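Local coordinates for protein glutaredoxin-glutathione complex (Polygonaceae, PDB 5KQA) that binds glutathione and, as a glutaredoxin, probably catalyses glutathione-dependent thiol-disulfide exchange, at residues V40-T45 with N93-G98. Residues are numbered along the deposited sequence; the frame is centred on the assembly and turned at random.
Sequences VVFSKT and NVFIGG. With GSH (glutathione), chain B.
Val40 and Phe42 pair with Phe95 and Asn93 through four backbone hydrogen bonds that join strands 40-43 and 93-96 in antiparallel fashion, the strand axes 4.7 Å apart at closest approach. Val40 N reaches Phe95 O at 2.9 Å, and Phe95 N donates in turn to Val40 O. Phe42 and Asn93 exchange a second such couple; here the bond from Phe42 N to Asn93 O is the more bent. Between the two couples, Val41 and Val94 form a non-hydrogen-bonded pair, and the Val94 CA-H points at Val40 O (3.3 Å from CA to O).

These are the two central strands of the four-stranded mixed sheet of the thioredoxin fold, with 65-68 flanking 39-43 and hairpin partner 99-102 flanking 93-96. Helix 48-60 covers the face bearing Val41 and Val94, whose CG2 methyls stand 4.4 Å apart.

On the face carrying Val40, Phe42, Asn93 and Phe95, the aromatic rings do most of the side-chain packing. Phe42 CG is anti to its carbonyl carbon (chi1 -67°), which brings the CD2-CE2 side of the ring against Phe95; CE2 lies 3.8 Å from Phe95 CE1, with the planes at 83°. Val40 CG1 rests over one face of the Phe42 ring near its rim, while Asn93 O approaches the ring's edge, 3.4 Å from CD2. Phe42 touches both helices that cover this layer, Val34 of 20-35 and Leu82 of 75-86; an alanine here would probably open a gap between the strand and these helices and leave Phe95 CE1 without this aromatic neighbour.

Just past the strand, the extended side chain of Lys44 carries NZ to the glycine carboxylate of glutathione, 3.0 Å from O31 with a weaker bond to O32, while Gln79 OE1 also accepts from NZ.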
loop_
_atom_site.group_PDB
_atom_site.type_symbol
_atom_site.label_atom_id
_atom_site.label_comp_id
_atom_site.label_asym_id
_atom_site.label_seq_id
_atom_site.Cartn_x
_atom_site.Cartn_y
_atom_site.Cartn_z
ATOM N N VAL A 40 0.280 -3.158 -3.814
ATOM C CA VAL A 40 1.099 -1.978 -3.546
ATOM C C VAL A 40 1.232 -1.770 -2.051
ATOM O O VAL A 40 0.247 -1.844 -1.311
ATOM C CB VAL A 40 0.519 -0.674 -4.159
ATOM C CG1 VAL A 40 1.456 0.513 -3.870
ATOM C CG2 VAL A 40 0.280 -0.820 -5.657
ATOM N N VAL A 41 2.450 -1.484 -1.613
ATOM C CA VAL A 41 2.691 -1.164 -0.220
ATOM C C VAL A 41 3.256 0.245 -0.100
ATOM O O VAL A 41 4.448 0.443 -0.297
ATOM C CB VAL A 41 3.657 -2.164 0.434
ATOM C CG1 VAL A 41 3.842 -1.815 1.895
ATOM C CG2 VAL A 41 3.121 -3.595 0.297
ATOM N N PHE A 42 2.408 1.228 0.215
ATOM C CA PHE A 42 2.931 2.560 0.505
ATOM C C PHE A 42 3.596 2.482 1.867
ATOM O O PHE A 42 2.995 2.065 2.843
ATOM C CB PHE A 42 1.851 3.636 0.466
ATOM C CG PHE A 42 1.281 3.860 -0.902
ATOM C CD1 PHE A 42 1.944 4.663 -1.824
ATOM C CD2 PHE A 42 0.089 3.258 -1.275
ATOM C CE1 PHE A 42 1.421 4.872 -3.098
ATOM C CE2 PHE A 42 -0.449 3.464 -2.547
ATOM C CZ PHE A 42 0.226 4.273 -3.462
ATOM N N SER A 43 4.857 2.882 1.906
ATOM C CA SER A 43 5.752 2.510 2.991
ATOM C C SER A 43 6.656 3.677 3.414
ATOM O O SER A 43 6.716 4.713 2.736
ATOM C CB SER A 43 6.599 1.312 2.531
ATOM O OG SER A 43 7.569 0.928 3.489
ATOM N N LYS A 44 7.345 3.513 4.539
ATOM C CA LYS A 44 8.537 4.324 4.821
ATOM C C LYS A 44 9.700 3.385 5.151
ATOM O O LYS A 44 9.498 2.317 5.727
ATOM C CB LYS A 44 8.275 5.326 5.947
ATOM C CG LYS A 44 7.427 6.515 5.480
ATOM C CD LYS A 44 7.151 7.511 6.604
ATOM C CE LYS A 44 6.372 8.719 6.082
ATOM N NZ LYS A 44 6.070 9.698 7.161
ATOM N N THR A 45 10.908 3.760 4.745
ATOM C CA THR A 45 12.051 2.844 4.781
ATOM C C THR A 45 12.317 2.230 6.158
ATOM O O THR A 45 12.658 1.056 6.271
ATOM C CB THR A 45 13.342 3.553 4.320
ATOM O OG1 THR A 45 13.082 4.282 3.117
ATOM C CG2 THR A 45 14.458 2.534 4.072
ATOM N N ASN A 93 0.435 1.399 4.059
ATOM C CA ASN A 93 -0.896 1.565 3.492
ATOM C C ASN A 93 -0.960 0.683 2.251
ATOM O O ASN A 93 -0.384 1.008 1.211
ATOM C CB ASN A 93 -1.175 3.031 3.163
ATOM C CG ASN A 93 -2.658 3.331 3.001
ATOM O OD1 ASN A 93 -3.437 2.477 2.591
ATOM N ND2 ASN A 93 -3.050 4.555 3.323
ATOM N N VAL A 94 -1.630 -0.452 2.397
ATOM C CA VAL A 94 -1.637 -1.526 1.405
ATOM C C VAL A 94 -2.881 -1.529 0.499
ATOM O O VAL A 94 -4.010 -1.380 0.966
ATOM C CB VAL A 94 -1.534 -2.908 2.118
ATOM C CG1 VAL A 94 -1.484 -4.063 1.108
ATOM C CG2 VAL A 94 -0.318 -2.940 3.035
ATOM N N PHE A 95 -2.656 -1.703 -0.802
ATOM C CA PHE A 95 -3.739 -1.906 -1.760
ATOM C C PHE A 95 -3.557 -3.245 -2.453
ATOM O O PHE A 95 -2.436 -3.630 -2.781
ATOM C CB PHE A 95 -3.777 -0.793 -2.808
ATOM C CG PHE A 95 -4.212 0.539 -2.271
ATOM C CD1 PHE A 95 -3.367 1.282 -1.461
ATOM C CD2 PHE A 95 -5.451 1.056 -2.598
ATOM C CE1 PHE A 95 -3.750 2.514 -0.985
ATOM C CE2 PHE A 95 -5.845 2.288 -2.125
ATOM C CZ PHE A 95 -4.993 3.018 -1.307
ATOM N N ILE A 96 -4.664 -3.946 -2.672
ATOM C CA ILE A 96 -4.657 -5.215 -3.399
ATOM C C ILE A 96 -5.770 -5.207 -4.447
ATOM O O ILE A 96 -6.931 -4.982 -4.115
ATOM C CB ILE A 96 -4.846 -6.426 -2.448
ATOM C CG1 ILE A 96 -3.655 -6.526 -1.491
ATOM C CG2 ILE A 96 -5.000 -7.734 -3.242
ATOM C CD1 ILE A 96 -3.740 -7.674 -0.510
ATOM N N GLY A 97 -5.407 -5.427 -5.706
ATOM C CA GLY A 97 -6.379 -5.444 -6.788
ATOM C C GLY A 97 -7.161 -4.146 -6.918
ATOM O O GLY A 97 -8.316 -4.149 -7.322
ATOM N N GLY A 98 -6.522 -3.031 -6.589
ATOM C CA GLY A 98 -7.163 -1.736 -6.706
ATOM C C GLY A 98 -7.930 -1.339 -5.460
ATOM O O GLY A 98 -8.464 -0.237 -5.372
HETATM N N1 GSH B . -1.572 -0.236 13.458
HETATM C CA1 GSH B . -0.747 0.273 12.412
HETATM C C1 GSH B . -0.384 -0.891 11.519
HETATM O O11 GSH B . -0.013 -0.689 10.330
HETATM O O12 GSH B . -0.468 -2.070 11.965
HETATM C CB1 GSH B . 0.489 0.955 12.983
HETATM C CG1 GSH B . 1.409 1.443 11.869
HETATM C CD1 GSH B . 2.299 2.597 12.325
HETATM O OE1 GSH B . 2.258 2.993 13.476
HETATM N N2 GSH B . 3.188 3.223 11.400
HETATM C CA2 GSH B . 4.027 4.312 11.792
HETATM C C2 GSH B . 3.595 5.617 11.171
HETATM O O2 GSH B . 3.136 5.662 10.040
HETATM C CB2 GSH B . 5.432 4.137 11.264
HETATM S SG2 GSH B . 6.373 3.008 12.252
HETATM N N3 GSH B . 3.781 6.816 11.907
HETATM C CA3 GSH B . 3.420 8.059 11.318
HETATM C C3 GSH B . 4.311 8.298 10.099
HETATM O O31 GSH B . 3.874 8.943 9.109
HETATM O O32 GSH B . 5.495 7.853 10.052
#